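PDB 5OQD: polycomb protein Pcl from Drosophila melanogaster, which helps establish early embryonic repression of homeotic genes as a Polycomb group subunit of the Esc/E(z) complex, which methylates histone H3. Local coordinates for residues 43-48 against 72-77. Numbering follows the deposited sequence.
Sequences LQCCKC and VFCCTV. With ZN (zinc ion), chain L.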
# COMPACT_ATOMS: atom_id res chain seq x y z
N LEU B 43 9.68 1.49 6.46
CA LEU B 43 9.05 2.79 6.28
C LEU B 43 10.08 3.91 6.19
O LEU B 43 11.18 3.79 6.74
CB LEU B 43 8.06 3.07 7.41
CG LEU B 43 6.84 2.15 7.49
CD1 LEU B 43 5.93 2.57 8.64
CD2 LEU B 43 6.08 2.14 6.17
N GLN B 44 9.72 4.98 5.51
CA GLN B 44 10.61 6.13 5.34
C GLN B 44 10.11 7.31 6.16
O GLN B 44 8.95 7.70 6.05
CB GLN B 44 10.72 6.51 3.87
CG GLN B 44 11.71 7.62 3.57
CD GLN B 44 11.71 8.01 2.11
OE1 GLN B 44 10.69 7.89 1.42
NE2 GLN B 44 12.85 8.49 1.62
N CYS B 45 10.99 7.88 6.99
CA CYS B 45 10.64 9.05 7.78
C CYS B 45 10.26 10.21 6.86
O CYS B 45 10.89 10.42 5.83
CB CYS B 45 11.79 9.45 8.70
SG CYS B 45 11.47 10.88 9.76
N CYS B 46 9.19 10.92 7.18
CA CYS B 46 8.85 12.10 6.41
C CYS B 46 9.84 13.26 6.55
O CYS B 46 10.11 13.93 5.58
CB CYS B 46 7.41 12.55 6.67
SG CYS B 46 6.94 12.82 8.38
N LYS B 47 10.30 13.54 7.76
CA LYS B 47 11.29 14.60 7.96
C LYS B 47 12.76 14.41 7.53
O LYS B 47 13.33 15.27 6.88
CB LYS B 47 11.19 15.15 9.38
CG LYS B 47 10.00 16.08 9.54
CD LYS B 47 9.80 16.50 10.98
CE LYS B 47 8.84 17.66 11.07
NZ LYS B 47 8.69 18.14 12.46
N CYS B 48 13.35 13.27 7.87
CA CYS B 48 14.77 12.98 7.62
C CYS B 48 14.96 12.15 6.35
O CYS B 48 16.06 12.07 5.81
CB CYS B 48 15.39 12.26 8.81
SG CYS B 48 14.86 10.55 9.04
N VAL B 72 2.20 7.18 7.39
CA VAL B 72 3.00 8.39 7.53
C VAL B 72 3.88 8.22 8.76
O VAL B 72 3.39 8.10 9.88
CB VAL B 72 2.13 9.66 7.68
CG1 VAL B 72 3.01 10.86 8.01
CG2 VAL B 72 1.33 9.91 6.42
N PHE B 73 5.19 8.20 8.55
CA PHE B 73 6.12 7.91 9.63
C PHE B 73 7.11 9.03 9.89
O PHE B 73 7.64 9.65 8.97
CB PHE B 73 6.88 6.61 9.33
CG PHE B 73 8.01 6.34 10.28
CD1 PHE B 73 7.76 6.13 11.63
CD2 PHE B 73 9.32 6.28 9.83
CE1 PHE B 73 8.80 5.89 12.50
CE2 PHE B 73 10.36 6.03 10.70
CZ PHE B 73 10.10 5.83 12.04
N CYS B 74 7.35 9.29 11.17
CA CYS B 74 8.37 10.24 11.60
C CYS B 74 9.13 9.65 12.78
O CYS B 74 8.53 9.30 13.80
CB CYS B 74 7.75 11.58 11.98
SG CYS B 74 8.93 12.94 12.14
N CYS B 75 10.45 9.52 12.63
CA CYS B 75 11.27 8.85 13.64
C CYS B 75 11.43 9.69 14.91
O CYS B 75 10.99 10.84 14.97
CB CYS B 75 12.65 8.52 13.06
SG CYS B 75 13.71 9.95 12.75
N THR B 76 12.06 9.09 15.91
CA THR B 76 12.27 9.74 17.20
C THR B 76 13.25 10.91 17.10
O THR B 76 13.17 11.87 17.87
CB THR B 76 12.79 8.75 18.25
OG1 THR B 76 13.89 8.00 17.71
CG2 THR B 76 11.69 7.79 18.66
N VAL B 77 14.16 10.85 16.13
CA VAL B 77 15.14 11.91 15.94
C VAL B 77 14.47 13.18 15.43
O VAL B 77 14.74 14.28 15.92
CB VAL B 77 16.24 11.49 14.94
CG1 VAL B 77 17.32 12.56 14.87
CG2 VAL B 77 16.84 10.15 15.36
ZN ZN L . 13.65 11.13 10.85
O HOH W 1 6.34 9.03 5.72
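Cys45, Cys48 and Cys75 meet at a shared zinc ion, a metal-centred contact in the second PHD finger. Cys78 supplies the fourth thiolate. The CxxC turn after strand 42-44 is thereby joined to the end of strand 71-74. With SG anti to its backbone N (chi1 -179°), Cys45 reaches the zinc ion with SG at 2.5 Å. This sulfur also accepts two backbone N-H groups. Cys75 N donates to Cys45 SG at 3.3 Å, nearly straight at 168°. Cys48 N donates to Cys45 SG from within the turn, at a longer 3.6 Å. One residue on, Cys46 N donates to Phe73 O at 2.7 Å. Further along, a water bridges Gln44 O and Phe73 N.

The Phe73 ring turns its CD2 edge to the Cys45 backbone, with CD2 3.7 Å from Cys45 N. Cys75 N lies over one ring face, toward the rim, and Phe52 packs edge-to-face with the ring. Cys46 and Cys74 are not zinc ligands. Cys46 SG packs 3.9 Å from Cys74 CB, while the extended Lys47 chain passes Cys74 SG with its CD. Lys47 NZ continues to the carbonyls of Pro188 and Glu190. Two N-H donors should draw negative charge from the Cys45 thiolate, probably stabilising it beside three other sulfur ligands.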